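PDB 3AGD: salt-tolerant glutaminase from Micrococcus luteus, which probably catalyses the hydrolysis of L-glutamine to L-glutamate and ammonium, and carries a C-terminal STAS domain. Local coordinates for residues G313-R318 with H330-I335. Residues are numbered along the deposited sequence; the frame is centred on the assembly and turned at random.
Sequences GGTAVR and HLQGVI
Gln-332 meets Thr-315, Ala-316 and Arg-318 at the open end of the antiparallel beta hairpin formed by strands 317-323 and 326-332. The hairpin belongs to the mixed sheet of the STAS domain, away from the glutamate-binding residues. Val-317 and Leu-331 form a non-hydrogen-bonded pair. Backbone bonds flank it: Gln-332 N donates to Ala-316 O at 2.9 Å, and Arg-318 N donates to His-330 O at 2.7 Å. Ala-316 O also receives a CA-H...O contact from Leu-331.

The amide of Gln-332 uses both its ends. Gln-332 NE2 donates to Thr-315 O at 2.9 Å with an N-H...O angle of 158°. That oxygen lies close to the amide plane, and the donor lies in the carbonyl plane of Thr-315. The bond ties the short 3-10 turn 314-316 to the neighbouring strand. Gln-332 OE1 accepts from Arg-318 NH1 at 2.6 Å. It sits at the guanidinium edge, in plane, while the amide stands 87° to the guanidinium. These two bonds help to fix the rotation of the amide. With chi1 70°, Gln-332 CG sits between the backbone N and the carbonyl carbon, 3.3 Å from Thr-315 O. The extended chain beyond carries the amide past Arg-318 CB.

The amide also faces the second subunit. Gln-332 OE1 accepts a further bond from Gln-332 NE2 of that subunit, and Arg-318 O accepts one from Arg-318 NH2 of that subunit. Gln-332 OE1 and Arg-318 O are thus satisfied at least partly across the subunit interface.

Val-317 and Leu-331 share one face of the sheet and pack on helix 337-349, Val-317 on Ala-346 and Leu-331 on Val-343. Their methyls touch lightly, with Val-317 CG2 4.3 Å from Leu-331 CD2.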
ATOM      1  N   GLY A 313      -5.769   4.929 -11.698  1.00 19.57           N
ATOM      2  CA  GLY A 313      -7.169   4.624 -11.925  1.00 19.50           C
ATOM      3  C   GLY A 313      -7.725   5.153 -13.235  1.00 20.17           C
ATOM      4  O   GLY A 313      -7.119   4.980 -14.295  1.00 19.51           O
ATOM      5  N   GLY A 314      -8.882   5.805 -13.149  1.00 20.56           N
ATOM      6  CA  GLY A 314      -9.536   6.351 -14.323  1.00 17.72           C
ATOM      7  C   GLY A 314      -8.739   7.405 -15.063  1.00 20.93           C
ATOM      8  O   GLY A 314      -9.036   7.706 -16.217  1.00 24.02           O
ATOM      9  N   THR A 315      -7.728   7.972 -14.415  1.00 21.87           N
ATOM     10  CA  THR A 315      -6.910   8.993 -15.053  1.00 19.75           C
ATOM     11  C   THR A 315      -6.067   8.375 -16.170  1.00 19.69           C
ATOM     12  O   THR A 315      -5.462   9.084 -16.978  1.00 19.87           O
ATOM     13  CB  THR A 315      -6.022   9.711 -14.012  1.00 22.47           C
ATOM     14  OG1 THR A 315      -6.863  10.471 -13.133  1.00 28.83           O
ATOM     15  CG2 THR A 315      -5.029  10.659 -14.689  1.00 19.71           C
ATOM     16  N   ALA A 316      -6.042   7.047 -16.220  1.00 17.45           N
ATOM     17  CA  ALA A 316      -5.314   6.345 -17.266  1.00 16.98           C
ATOM     18  C   ALA A 316      -5.938   6.774 -18.597  1.00 21.00           C
ATOM     19  O   ALA A 316      -5.308   6.702 -19.652  1.00 21.21           O
ATOM     20  CB  ALA A 316      -5.440   4.835 -17.073  1.00 12.59           C
ATOM     21  N   VAL A 317      -7.192   7.214 -18.543  1.00 22.72           N
ATOM     22  CA  VAL A 317      -7.868   7.693 -19.742  1.00 23.46           C
ATOM     23  C   VAL A 317      -7.718   9.211 -19.745  1.00 22.92           C
ATOM     24  O   VAL A 317      -8.361   9.906 -18.956  1.00 21.45           O
ATOM     25  CB  VAL A 317      -9.372   7.324 -19.743  1.00 24.18           C
ATOM     26  CG1 VAL A 317     -10.051   7.925 -20.965  1.00 18.21           C
ATOM     27  CG2 VAL A 317      -9.541   5.804 -19.751  1.00 23.55           C
ATOM     28  N   ARG A 318      -6.853   9.718 -20.621  1.00 21.60           N
ATOM     29  CA  ARG A 318      -6.604  11.157 -20.726  1.00 22.26           C
ATOM     30  C   ARG A 318      -7.849  11.870 -21.268  1.00 23.97           C
ATOM     31  O   ARG A 318      -8.209  12.948 -20.800  1.00 21.12           O
ATOM     32  CB  ARG A 318      -5.395  11.405 -21.639  1.00 18.98           C
ATOM     33  CG  ARG A 318      -4.888  12.839 -21.691  1.00 19.69           C
ATOM     34  CD  ARG A 318      -3.654  12.926 -22.594  1.00 23.52           C
ATOM     35  NE  ARG A 318      -3.137  14.286 -22.753  1.00 27.46           N
ATOM     36  CZ  ARG A 318      -2.393  14.930 -21.856  1.00 29.71           C
ATOM     37  NH1 ARG A 318      -2.058  14.349 -20.708  1.00 28.99           N
ATOM     38  NH2 ARG A 318      -1.971  16.162 -22.112  1.00 27.21           N
ATOM     39  N   HIS A 330      -7.287   8.634 -25.923  1.00 25.82           N
ATOM     40  CA  HIS A 330      -5.896   8.821 -25.523  1.00 26.97           C
ATOM     41  C   HIS A 330      -5.642   8.391 -24.074  1.00 27.47           C
ATOM     42  O   HIS A 330      -6.325   8.844 -23.151  1.00 31.76           O
ATOM     43  CB  HIS A 330      -5.491  10.283 -25.717  1.00 29.73           C
ATOM     44  CG  HIS A 330      -5.266  10.662 -27.148  1.00 34.07           C
ATOM     45  ND1 HIS A 330      -6.189  10.412 -28.139  1.00 37.69           N
ATOM     46  CD2 HIS A 330      -4.217  11.268 -27.755  1.00 34.94           C
ATOM     47  CE1 HIS A 330      -5.721  10.847 -29.296  1.00 36.52           C
ATOM     48  NE2 HIS A 330      -4.526  11.370 -29.090  1.00 36.99           N
ATOM     49  N   LEU A 331      -4.654   7.516 -23.893  1.00 20.73           N
ATOM     50  CA  LEU A 331      -4.286   6.999 -22.581  1.00 18.96           C
ATOM     51  C   LEU A 331      -3.039   7.710 -22.051  1.00 23.59           C
ATOM     52  O   LEU A 331      -2.350   8.403 -22.799  1.00 25.36           O
ATOM     53  CB  LEU A 331      -4.034   5.489 -22.674  1.00 16.11           C
ATOM     54  CG  LEU A 331      -5.156   4.665 -23.321  1.00 18.44           C
ATOM     55  CD1 LEU A 331      -4.826   3.182 -23.247  1.00 16.11           C
ATOM     56  CD2 LEU A 331      -6.469   4.948 -22.605  1.00 21.39           C
ATOM     57  N   GLN A 332      -2.745   7.534 -20.764  1.00 22.88           N
ATOM     58  CA  GLN A 332      -1.580   8.183 -20.159  1.00 24.48           C
ATOM     59  C   GLN A 332      -1.238   7.544 -18.812  1.00 24.83           C
ATOM     60  O   GLN A 332      -2.021   6.755 -18.281  1.00 22.25           O
ATOM     61  CB  GLN A 332      -1.873   9.674 -19.944  1.00 19.77           C
ATOM     62  CG  GLN A 332      -2.904   9.919 -18.848  1.00 21.98           C
ATOM     63  CD  GLN A 332      -3.379  11.357 -18.769  1.00 22.99           C
ATOM     64  OE1 GLN A 332      -2.683  12.280 -19.191  1.00 22.56           O
ATOM     65  NE2 GLN A 332      -4.568  11.556 -18.206  1.00 20.55           N
ATOM     66  N   GLY A 333      -0.065   7.893 -18.278  1.00 28.04           N
ATOM     67  CA  GLY A 333       0.379   7.393 -16.983  1.00 24.81           C
ATOM     68  C   GLY A 333       1.033   6.026 -16.934  1.00 25.92           C
ATOM     69  O   GLY A 333       1.319   5.412 -17.964  1.00 24.75           O
ATOM     70  N   VAL A 334       1.290   5.558 -15.714  1.00 25.83           N
ATOM     71  CA  VAL A 334       1.889   4.246 -15.488  1.00 25.59           C
ATOM     72  C   VAL A 334       0.719   3.273 -15.409  1.00 23.98           C
ATOM     73  O   VAL A 334       0.006   3.227 -14.406  1.00 25.11           O
ATOM     74  CB  VAL A 334       2.676   4.214 -14.160  1.00 28.99           C
ATOM     75  CG1 VAL A 334       3.042   2.784 -13.794  1.00 25.54           C
ATOM     76  CG2 VAL A 334       3.927   5.067 -14.291  1.00 30.36           C
ATOM     77  N   ILE A 335       0.532   2.490 -16.464  1.00 20.48           N
ATOM     78  CA  ILE A 335      -0.590   1.573 -16.519  1.00 20.50           C
ATOM     79  C   ILE A 335      -0.344   0.136 -16.085  1.00 22.67           C
ATOM     80  O   ILE A 335       0.495  -0.572 -16.642  1.00 22.82           O
ATOM     81  CB  ILE A 335      -1.202   1.570 -17.936  1.00 20.10           C
ATOM     82  CG1 ILE A 335      -1.665   2.986 -18.289  1.00 18.45           C
ATOM     83  CG2 ILE A 335      -2.381   0.599 -18.004  1.00 19.38           C
ATOM     84  CD1 ILE A 335      -2.247   3.115 -19.687  1.00 21.07           C
TER